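Local coordinates for hypothetical protein Atu1826 (Agrobacterium tumefaciens, PDB 2I3D), which is of unknown function but is probably an alpha/beta hydrolase, related in sequence to the S15 family of X-Pro dipeptidyl-peptidases, at residues P48-H56 with V68-Q76; G171-A182 with T203-F214. All blocks are in the same frame, centred on the assembly; numbering follows the deposited sequence.

Contact 1 of 2, residues P48-H56 with V68-Q76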
loop_
_atom_site.group_PDB
_atom_site.type_symbol
_atom_site.label_atom_id
_atom_site.label_comp_id
_atom_site.label_asym_id
_atom_site.label_seq_id
_atom_site.Cartn_x
_atom_site.Cartn_y
_atom_site.Cartn_z
ATOM N N PRO B 48 -18.229 -16.434 12.110
ATOM C CA PRO B 48 -17.021 -17.002 11.534
ATOM C C PRO B 48 -15.866 -16.028 11.712
ATOM O O PRO B 48 -16.096 -14.826 11.845
ATOM C CB PRO B 48 -17.371 -17.128 10.051
ATOM C CG PRO B 48 -18.372 -16.027 9.795
ATOM C CD PRO B 48 -19.211 -16.053 11.080
ATOM N N ILE B 49 -14.651 -16.575 11.740
ATOM C CA ILE B 49 -13.418 -15.791 11.847
ATOM C C ILE B 49 -12.770 -15.585 10.465
ATOM O O ILE B 49 -12.693 -16.498 9.655
ATOM C CB ILE B 49 -12.411 -16.456 12.800
ATOM C CG1 ILE B 49 -12.980 -16.423 14.237
ATOM C CG2 ILE B 49 -11.051 -15.743 12.776
ATOM C CD1 ILE B 49 -12.386 -17.457 15.190
ATOM N N ALA B 50 -12.262 -14.383 10.239
ATOM C CA ALA B 50 -11.488 -14.129 9.028
ATOM C C ALA B 50 -10.094 -13.652 9.442
ATOM O O ALA B 50 -9.985 -12.755 10.283
ATOM C CB ALA B 50 -12.174 -13.087 8.150
ATOM N N ILE B 51 -9.049 -14.259 8.885
ATOM C CA ILE B 51 -7.652 -13.848 9.121
ATOM C C ILE B 51 -7.104 -13.301 7.798
ATOM O O ILE B 51 -7.227 -13.978 6.751
ATOM C CB ILE B 51 -6.773 -15.064 9.537
ATOM C CG1 ILE B 51 -7.399 -15.783 10.760
ATOM C CG2 ILE B 51 -5.349 -14.651 9.833
ATOM C CD1 ILE B 51 -7.432 -14.992 12.105
ATOM N N ILE B 52 -6.482 -12.129 7.849
ATOM C CA ILE B 52 -5.997 -11.448 6.632
ATOM C C ILE B 52 -4.470 -11.341 6.689
ATOM O O ILE B 52 -3.936 -10.813 7.710
ATOM C CB ILE B 52 -6.602 -10.008 6.496
ATOM C CG1 ILE B 52 -8.070 -9.973 6.945
ATOM C CG2 ILE B 52 -6.377 -9.479 5.055
ATOM C CD1 ILE B 52 -9.032 -10.803 6.098
ATOM N N LEU B 53 -3.784 -11.803 5.624
ATOM C CA LEU B 53 -2.324 -11.957 5.615
ATOM C C LEU B 53 -1.675 -11.076 4.555
ATOM O O LEU B 53 -2.146 -11.018 3.425
ATOM C CB LEU B 53 -1.947 -13.446 5.400
ATOM C CG LEU B 53 -2.551 -14.365 6.475
ATOM C CD1 LEU B 53 -2.359 -15.859 6.140
ATOM C CD2 LEU B 53 -1.997 -13.988 7.866
ATOM N N HIS B 54 -0.600 -10.373 4.931
ATOM C CA HIS B 54 -0.026 -9.331 4.058
ATOM C C HIS B 54 1.167 -9.797 3.184
ATOM O O HIS B 54 1.689 -10.921 3.369
ATOM C CB HIS B 54 0.321 -8.086 4.917
ATOM C CG HIS B 54 1.496 -8.280 5.831
ATOM N ND1 HIS B 54 2.797 -8.348 5.382
ATOM C CD2 HIS B 54 1.561 -8.335 7.189
ATOM C CE1 HIS B 54 3.617 -8.455 6.422
ATOM N NE2 HIS B 54 2.896 -8.435 7.528
ATOM N N PRO B 55 1.597 -8.970 2.205
ATOM C CA PRO B 55 2.753 -9.299 1.377
ATOM C C PRO B 55 4.107 -9.328 2.064
ATOM O O PRO B 55 4.260 -8.897 3.230
ATOM C CB PRO B 55 2.779 -8.185 0.300
ATOM C CG PRO B 55 1.336 -7.723 0.230
ATOM C CD PRO B 55 0.867 -7.785 1.693
ATOM N N HIS B 56 5.094 -9.792 1.301
ATOM C CA HIS B 56 6.484 -9.783 1.775
ATOM C C HIS B 56 6.957 -8.326 1.956
ATOM O O HIS B 56 6.539 -7.433 1.206
ATOM C CB HIS B 56 7.344 -10.465 0.725
ATOM C CG HIS B 56 8.709 -10.821 1.190
ATOM N ND1 HIS B 56 9.729 -9.896 1.284
ATOM C CD2 HIS B 56 9.245 -12.023 1.514
ATOM C CE1 HIS B 56 10.833 -10.518 1.677
ATOM N NE2 HIS B 56 10.560 -11.806 1.830
ATOM N N VAL B 68 -4.806 -5.162 1.851
ATOM C CA VAL B 68 -4.970 -5.883 3.118
ATOM C C VAL B 68 -6.093 -5.261 3.986
ATOM O O VAL B 68 -7.001 -5.965 4.497
ATOM C CB VAL B 68 -3.638 -5.970 3.883
ATOM C CG1 VAL B 68 -3.904 -6.637 5.242
ATOM C CG2 VAL B 68 -2.551 -6.759 3.040
ATOM N N TYR B 69 -6.044 -3.933 4.144
ATOM C CA TYR B 69 -7.093 -3.193 4.870
ATOM C C TYR B 69 -8.482 -3.411 4.262
ATOM O O TYR B 69 -9.424 -3.735 4.974
ATOM C CB TYR B 69 -6.764 -1.685 4.941
ATOM C CG TYR B 69 -7.891 -0.987 5.638
ATOM C CD1 TYR B 69 -8.015 -1.071 7.030
ATOM C CD2 TYR B 69 -8.898 -0.353 4.921
ATOM C CE1 TYR B 69 -9.070 -0.496 7.667
ATOM C CE2 TYR B 69 -9.981 0.236 5.578
ATOM C CZ TYR B 69 -10.045 0.153 6.949
ATOM O OH TYR B 69 -11.091 0.703 7.641
ATOM N N GLN B 70 -8.592 -3.239 2.935
ATOM C CA GLN B 70 -9.885 -3.458 2.275
ATOM C C GLN B 70 -10.407 -4.889 2.432
ATOM O O GLN B 70 -11.609 -5.081 2.609
ATOM C CB GLN B 70 -9.783 -3.100 0.808
ATOM C CG GLN B 70 -9.591 -1.577 0.613
ATOM C CD GLN B 70 -10.813 -0.806 0.961
ATOM O OE1 GLN B 70 -11.962 -1.235 0.657
ATOM N NE2 GLN B 70 -10.620 0.311 1.663
ATOM N N LEU B 71 -9.529 -5.892 2.388
ATOM C CA LEU B 71 -9.991 -7.248 2.632
ATOM C C LEU B 71 -10.523 -7.358 4.061
ATOM O O LEU B 71 -11.586 -7.932 4.296
ATOM C CB LEU B 71 -8.862 -8.270 2.419
ATOM C CG LEU B 71 -8.463 -8.511 0.942
ATOM C CD1 LEU B 71 -7.082 -9.153 0.817
ATOM C CD2 LEU B 71 -9.564 -9.390 0.220
ATOM N N PHE B 72 -9.737 -6.848 5.022
ATOM C CA PHE B 72 -10.198 -6.799 6.403
ATOM C C PHE B 72 -11.601 -6.161 6.493
ATOM O O PHE B 72 -12.532 -6.730 7.105
ATOM C CB PHE B 72 -9.182 -6.017 7.218
ATOM C CG PHE B 72 -9.537 -5.868 8.666
ATOM C CD1 PHE B 72 -8.939 -6.692 9.627
ATOM C CD2 PHE B 72 -10.419 -4.855 9.084
ATOM C CE1 PHE B 72 -9.226 -6.524 11.000
ATOM C CE2 PHE B 72 -10.714 -4.668 10.441
ATOM C CZ PHE B 72 -10.121 -5.511 11.412
ATOM N N TYR B 73 -11.759 -4.980 5.888
ATOM C CA TYR B 73 -13.027 -4.265 5.966
ATOM C C TYR B 73 -14.192 -5.047 5.318
ATOM O O TYR B 73 -15.302 -5.047 5.852
ATOM C CB TYR B 73 -12.864 -2.906 5.299
ATOM C CG TYR B 73 -14.022 -1.971 5.496
ATOM C CD1 TYR B 73 -14.312 -1.429 6.754
ATOM C CD2 TYR B 73 -14.818 -1.618 4.422
ATOM C CE1 TYR B 73 -15.397 -0.551 6.924
ATOM C CE2 TYR B 73 -15.901 -0.753 4.581
ATOM C CZ TYR B 73 -16.178 -0.242 5.826
ATOM O OH TYR B 73 -17.249 0.624 5.908
ATOM N N LEU B 74 -13.935 -5.745 4.200
ATOM C CA LEU B 74 -14.939 -6.615 3.578
ATOM C C LEU B 74 -15.495 -7.656 4.552
ATOM O O LEU B 74 -16.737 -7.810 4.707
ATOM C CB LEU B 74 -14.317 -7.325 2.371
ATOM C CG LEU B 74 -15.242 -8.360 1.717
ATOM C CD1 LEU B 74 -16.626 -7.734 1.372
ATOM C CD2 LEU B 74 -14.523 -8.869 0.425
ATOM N N PHE B 75 -14.603 -8.405 5.179
ATOM C CA PHE B 75 -15.070 -9.429 6.111
ATOM C C PHE B 75 -15.774 -8.817 7.321
ATOM O O PHE B 75 -16.797 -9.342 7.772
ATOM C CB PHE B 75 -13.924 -10.349 6.509
ATOM C CG PHE B 75 -13.541 -11.315 5.420
ATOM C CD1 PHE B 75 -14.235 -12.540 5.266
ATOM C CD2 PHE B 75 -12.521 -10.992 4.490
ATOM C CE1 PHE B 75 -13.876 -13.453 4.225
ATOM C CE2 PHE B 75 -12.146 -11.899 3.435
ATOM C CZ PHE B 75 -12.838 -13.120 3.286
ATOM N N GLN B 76 -15.227 -7.715 7.809
ATOM C CA GLN B 76 -15.805 -6.955 8.927
ATOM C C GLN B 76 -17.262 -6.643 8.629
ATOM O O GLN B 76 -18.183 -6.931 9.406
ATOM C CB GLN B 76 -15.048 -5.612 9.106
ATOM C CG GLN B 76 -15.615 -4.759 10.266
ATOM C CD GLN B 76 -14.802 -3.515 10.598
ATOM O OE1 GLN B 76 -13.708 -3.283 10.086
ATOM N NE2 GLN B 76 -15.354 -2.701 11.491
#

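Contact 2 of 2, residues G171-A182 with T203-F214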
loop_
_atom_site.group_PDB
_atom_site.type_symbol
_atom_site.label_atom_id
_atom_site.label_comp_id
_atom_site.label_asym_id
_atom_site.label_seq_id
_atom_site.Cartn_x
_atom_site.Cartn_y
_atom_site.Cartn_z
ATOM N N GLY B 171 -12.474 -21.671 -3.085
ATOM C CA GLY B 171 -12.061 -20.293 -2.815
ATOM C C GLY B 171 -11.818 -19.530 -4.107
ATOM O O GLY B 171 -12.028 -20.042 -5.224
ATOM N N LEU B 172 -11.335 -18.309 -3.931
ATOM C CA LEU B 172 -11.119 -17.345 -5.019
ATOM C C LEU B 172 -9.618 -17.123 -5.217
ATOM O O LEU B 172 -8.893 -16.867 -4.237
ATOM C CB LEU B 172 -11.766 -16.019 -4.594
ATOM C CG LEU B 172 -11.477 -14.824 -5.526
ATOM C CD1 LEU B 172 -12.134 -14.989 -6.882
ATOM C CD2 LEU B 172 -11.937 -13.548 -4.864
ATOM N N ILE B 173 -9.174 -17.182 -6.478
ATOM C CA ILE B 173 -7.816 -16.781 -6.836
ATOM C C ILE B 173 -8.023 -15.640 -7.802
ATOM O O ILE B 173 -8.777 -15.768 -8.784
ATOM C CB ILE B 173 -7.010 -17.937 -7.458
ATOM C CG1 ILE B 173 -6.779 -19.014 -6.399
ATOM C CG2 ILE B 173 -5.693 -17.438 -8.022
ATOM C CD1 ILE B 173 -6.063 -20.276 -6.886
ATOM N N ILE B 174 -7.357 -14.504 -7.529
ATOM C CA ILE B 174 -7.547 -13.351 -8.407
ATOM C C ILE B 174 -6.188 -12.723 -8.696
ATOM O O ILE B 174 -5.370 -12.547 -7.790
ATOM C CB ILE B 174 -8.628 -12.356 -7.827
ATOM C CG1 ILE B 174 -8.824 -11.133 -8.697
ATOM C CG2 ILE B 174 -8.269 -12.004 -6.350
ATOM C CD1 ILE B 174 -10.273 -10.592 -8.404
ATOM N N ASN B 175 -5.924 -12.459 -9.972
ATOM C CA ASN B 175 -4.591 -11.962 -10.400
ATOM C C ASN B 175 -4.793 -11.071 -11.596
ATOM O O ASN B 175 -5.842 -11.120 -12.241
ATOM C CB ASN B 175 -3.593 -13.093 -10.738
ATOM C CG ASN B 175 -4.028 -13.940 -11.975
ATOM O OD1 ASN B 175 -3.289 -14.079 -12.975
ATOM N ND2 ASN B 175 -5.212 -14.525 -11.891
ATOM N N GLY B 176 -3.810 -10.243 -11.865
ATOM C CA GLY B 176 -3.896 -9.356 -13.033
ATOM C C GLY B 176 -3.116 -9.826 -14.250
ATOM O O GLY B 176 -2.058 -10.445 -14.130
ATOM N N ASP B 177 -3.564 -9.411 -15.436
ATOM C CA ASP B 177 -2.898 -9.878 -16.660
ATOM C C ASP B 177 -1.694 -8.996 -17.017
ATOM O O ASP B 177 -1.009 -9.255 -18.023
ATOM C CB ASP B 177 -3.868 -10.022 -17.852
ATOM C CG ASP B 177 -4.440 -8.697 -18.325
ATOM O OD1 ASP B 177 -3.953 -7.610 -17.911
ATOM O OD2 ASP B 177 -5.387 -8.746 -19.161
ATOM N N ALA B 178 -1.414 -7.983 -16.198
ATOM C CA ALA B 178 -0.225 -7.128 -16.392
ATOM C C ALA B 178 0.817 -7.343 -15.269
ATOM O O ALA B 178 1.756 -6.555 -15.082
ATOM C CB ALA B 178 -0.645 -5.658 -16.464
ATOM N N ASP B 179 0.625 -8.428 -14.510
ATOM C CA ASP B 179 1.480 -8.785 -13.375
ATOM C C ASP B 179 2.816 -9.350 -13.905
ATOM O O ASP B 179 2.830 -10.414 -14.552
ATOM C CB ASP B 179 0.737 -9.799 -12.485
ATOM C CG ASP B 179 1.445 -10.086 -11.201
ATOM O OD1 ASP B 179 2.679 -9.952 -11.105
ATOM O OD2 ASP B 179 0.752 -10.485 -10.242
ATOM N N LYS B 180 3.916 -8.636 -13.651
ATOM C CA LYS B 180 5.237 -9.129 -14.100
ATOM C C LYS B 180 5.984 -9.882 -13.002
ATOM O O LYS B 180 7.023 -10.541 -13.274
ATOM C CB LYS B 180 6.096 -7.948 -14.623
ATOM C CG LYS B 180 5.525 -7.417 -15.944
ATOM C CD LYS B 180 6.380 -6.333 -16.559
ATOM C CE LYS B 180 5.635 -5.673 -17.734
ATOM N NZ LYS B 180 5.386 -6.611 -18.892
ATOM N N VAL B 181 5.483 -9.756 -11.770
ATOM C CA VAL B 181 5.999 -10.496 -10.596
ATOM C C VAL B 181 5.602 -11.986 -10.662
ATOM O O VAL B 181 6.442 -12.896 -10.502
ATOM C CB VAL B 181 5.529 -9.879 -9.266
ATOM C CG1 VAL B 181 5.942 -10.778 -8.092
ATOM C CG2 VAL B 181 6.117 -8.445 -9.054
ATOM N N ALA B 182 4.303 -12.209 -10.895
ATOM C CA ALA B 182 3.726 -13.554 -11.017
ATOM C C ALA B 182 2.854 -13.567 -12.273
ATOM O O ALA B 182 1.665 -13.236 -12.207
ATOM C CB ALA B 182 2.883 -13.858 -9.764
ATOM N N THR B 203 -12.669 -20.501 -8.050
ATOM C CA THR B 203 -13.170 -19.360 -8.843
ATOM C C THR B 203 -11.924 -18.537 -9.152
ATOM O O THR B 203 -11.256 -18.048 -8.227
ATOM C CB THR B 203 -14.212 -18.543 -8.046
ATOM O OG1 THR B 203 -15.388 -19.363 -7.887
ATOM C CG2 THR B 203 -14.589 -17.251 -8.789
ATOM N N HIS B 204 -11.590 -18.426 -10.432
ATOM C CA HIS B 204 -10.357 -17.764 -10.828
ATOM C C HIS B 204 -10.693 -16.577 -11.723
ATOM O O HIS B 204 -11.175 -16.766 -12.857
ATOM C CB HIS B 204 -9.448 -18.718 -11.585
ATOM C CG HIS B 204 -8.225 -18.060 -12.129
ATOM N ND1 HIS B 204 -7.560 -18.503 -13.260
ATOM C CD2 HIS B 204 -7.531 -16.983 -11.677
ATOM C CE1 HIS B 204 -6.504 -17.725 -13.476
ATOM N NE2 HIS B 204 -6.458 -16.808 -12.526
ATOM N N ARG B 205 -10.450 -15.361 -11.223
ATOM C CA ARG B 205 -10.679 -14.186 -12.036
ATOM C C ARG B 205 -9.341 -13.555 -12.404
ATOM O O ARG B 205 -8.497 -13.364 -11.547
ATOM C CB ARG B 205 -11.527 -13.180 -11.228
ATOM C CG ARG B 205 -11.814 -11.872 -11.933
ATOM C CD ARG B 205 -12.801 -12.051 -13.159
ATOM N NE ARG B 205 -12.775 -10.823 -13.946
ATOM C CZ ARG B 205 -12.790 -10.766 -15.271
ATOM N NH1 ARG B 205 -12.897 -11.886 -16.009
ATOM N NH2 ARG B 205 -12.755 -9.574 -15.866
ATOM N N THR B 206 -9.163 -13.209 -13.673
ATOM C CA THR B 206 -7.998 -12.484 -14.138
ATOM C C THR B 206 -8.465 -11.068 -14.489
ATOM O O THR B 206 -9.395 -10.897 -15.327
ATOM C CB THR B 206 -7.345 -13.169 -15.340
ATOM O OG1 THR B 206 -6.971 -14.518 -14.981
ATOM C CG2 THR B 206 -6.078 -12.377 -15.816
ATOM N N LEU B 207 -7.876 -10.062 -13.832
ATOM C CA LEU B 207 -8.309 -8.672 -14.063
ATOM C C LEU B 207 -7.481 -8.019 -15.137
ATOM O O LEU B 207 -6.268 -7.879 -14.981
ATOM C CB LEU B 207 -8.132 -7.805 -12.806
ATOM C CG LEU B 207 -9.070 -8.014 -11.638
ATOM C CD1 LEU B 207 -8.974 -6.825 -10.687
ATOM C CD2 LEU B 207 -10.461 -8.121 -12.162
ATOM N N PRO B 208 -8.130 -7.562 -16.222
ATOM C CA PRO B 208 -7.394 -6.832 -17.272
ATOM C C PRO B 208 -6.702 -5.584 -16.759
ATOM O O PRO B 208 -7.306 -4.767 -16.052
ATOM C CB PRO B 208 -8.505 -6.452 -18.292
ATOM C CG PRO B 208 -9.558 -7.551 -18.060
ATOM C CD PRO B 208 -9.563 -7.707 -16.544
ATOM N N GLY B 209 -5.445 -5.446 -17.117
ATOM C CA GLY B 209 -4.747 -4.221 -16.823
ATOM C C GLY B 209 -4.143 -4.154 -15.438
ATOM O O GLY B 209 -3.457 -3.160 -15.145
ATOM N N ALA B 210 -4.393 -5.163 -14.587
ATOM C CA ALA B 210 -3.862 -5.107 -13.204
ATOM C C ALA B 210 -2.431 -5.672 -13.135
ATOM O O ALA B 210 -2.150 -6.727 -13.699
ATOM C CB ALA B 210 -4.766 -5.866 -12.255
ATOM N N ASN B 211 -1.528 -4.961 -12.452
ATOM C CA ASN B 211 -0.209 -5.494 -12.182
ATOM C C ASN B 211 -0.214 -6.219 -10.839
ATOM O O ASN B 211 -1.299 -6.487 -10.313
ATOM C CB ASN B 211 0.900 -4.421 -12.312
ATOM C CG ASN B 211 0.753 -3.262 -11.328
ATOM O OD1 ASN B 211 1.505 -2.193 -11.429
ATOM N ND2 ASN B 211 -0.126 -3.416 -10.371
ATOM N N HIS B 212 0.977 -6.556 -10.294
ATOM C CA HIS B 212 1.018 -7.280 -9.014
ATOM C C HIS B 212 0.418 -6.466 -7.876
ATOM O O HIS B 212 0.004 -7.007 -6.865
ATOM C CB HIS B 212 2.453 -7.683 -8.653
ATOM C CG HIS B 212 2.530 -8.749 -7.601
ATOM N ND1 HIS B 212 2.099 -10.046 -7.832
ATOM C CD2 HIS B 212 3.003 -8.729 -6.338
ATOM C CE1 HIS B 212 2.268 -10.766 -6.734
ATOM N NE2 HIS B 212 2.842 -9.996 -5.820
ATOM N N PHE B 213 0.410 -5.149 -8.051
ATOM C CA PHE B 213 -0.053 -4.189 -7.029
ATOM C C PHE B 213 -1.458 -3.662 -7.321
ATOM O O PHE B 213 -1.999 -2.885 -6.533
ATOM C CB PHE B 213 0.968 -3.080 -6.959
ATOM C CG PHE B 213 2.364 -3.621 -6.922
ATOM C CD1 PHE B 213 2.807 -4.277 -5.790
ATOM C CD2 PHE B 213 3.133 -3.634 -8.066
ATOM C CE1 PHE B 213 4.087 -4.864 -5.749
ATOM C CE2 PHE B 213 4.410 -4.219 -8.064
ATOM C CZ PHE B 213 4.890 -4.838 -6.894
ATOM N N PHE B 214 -2.105 -4.228 -8.356
ATOM C CA PHE B 214 -3.438 -3.767 -8.785
ATOM C C PHE B 214 -3.460 -2.237 -8.873
ATOM O O PHE B 214 -4.481 -1.608 -8.557
ATOM C CB PHE B 214 -4.519 -4.319 -7.863
ATOM C CG PHE B 214 -4.595 -5.799 -7.915
ATOM C CD1 PHE B 214 -5.458 -6.427 -8.825
ATOM C CD2 PHE B 214 -3.728 -6.573 -7.132
ATOM C CE1 PHE B 214 -5.506 -7.871 -8.920
ATOM C CE2 PHE B 214 -3.754 -7.959 -7.215
ATOM C CZ PHE B 214 -4.621 -8.617 -8.116
HETATM O O HOH W 1 -4.289 -15.842 -15.001
HETATM O O HOH W 2 -1.884 -9.636 -9.968
#

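Contact 1 of 2, residues P48-H56 with V68-Q76
His54 ND1 donates to Pro55 O over 2.7 Å, and both residues also lie against Val68 of the facing helix. The bond bends at the hydrogen (145°), but it reaches the carbonyl in its plane, on a lone pair, and leaves close to the plane of the imidazole. With chi1 at 71°, CG sits between the backbone N and the carbonyl carbon, which carries the ring off the helix while CB stays in contact: His54 CB lies 3.7 Å from Val68 CG2. Pro55 meets the same methyl tip to tip, its CD 3.8 Å from Val68 CG2. The other ring nitrogen, NE2, is hydrogen-bonded to the backbone N of Phe87, so the ring is held at both nitrogens.

The rest of the contact is apolar and illustrates how a helix covers a sheet in a beta-alpha-beta crossover, here strand 49-53, helix 66-77 and strand 81-85. Strand and helix run antiparallel at 173°, their axes 8.5 Å apart. Ile52 contributes the largest share of the buried surface and divides its branches. Its CG2, anti to the backbone N, slides past Val68 and lies 3.8 Å from Leu71 CB, whereas CG1 passes Phe72 and delivers CD1 to the ring of Phe75, 3.8 Å from Phe75 CD2. Farther back along the strand, Ala50 CB presses on the root of that ring, 3.5 Å from Phe75 CG. Phe80 then meets Phe75 edge-to-face.

No hydrogen bond joins the two segments; packing of aliphatic and aromatic carbons joins strand to helix, while the polar bonds of the buried His54 probably help to hold the chain where it leaves the sheet.

Contact 2 of 2, residues G171-A182 with T203-F214
His212 lies alongside Asp179, the two side chains pointing the same way. Its CB comes within 3.3 Å of Asp179 OD1 and also lies over the face of the Phe213 ring. Next, CG sits beneath Val181, 3.6 Å from Val181 CB, and Val181 CG1 stands almost on the ring normal, 3.8 Å from the centroid, in a CH-pi contact. ND1 donates in the ring plane to Asp179 OD2 over 2.8 Å, a fairly straight bond (161°) that arrives on the syn side of the carboxylate. At the tip, NE2 is hydrogen-bonded to Ser130 OG, consistent with the Ser-His-Asp triad of an alpha/beta hydrolase, in which acid and histidine are borne on loops following strands of a largely parallel sheet.

Second-shell bonds position the acid. Ala182 N reaches Asp179 OD1 over 2.8 Å, from above the carboxylate plane, making an Asx motif, and a water ties OD2 to Gly176 N and Asn211 O. Strands 171-176 and 203-207 lead into these loops as parallel neighbours, linked by backbone bonds that alternate between the strands, beginning with Thr203 N to Gly171 O and ending with Asp177 N to Leu207 O. Beyond them, Gly209 N binds Asp177 OD1 over 2.7 Å and Ala178 N binds Ala210 O. On the sheet face bearing Asn175 and His204, Asn175 ND2 makes a weak bond to His204 NE2 (128°), its amide nearly coplanar with the imidazole.

Contacts 1 and 2 belong to two beta-alpha-beta units of one mixed sheet, with strands 124-129 and 146-152 lying between strands 49-53 and 171-176. Their centres are 18 Å apart and their nearest atoms about 6 Å, without touching. What brings them together is the probable active site, with Ser130 on a likely nucleophile elbow after strand 124-129: Leu53 and Pro55, at the end of contact 1, touch residues of the likely elbow and triad respectively, and His212 of contact 2 bonds to Ser130. Contact 1 thus brings the end of a strand to the probable site, and contact 2 supplies its probable histidine and acid. The bound magnesium ion lies about 13 Å from the side chain of Thr203, at the start of segment 203-214.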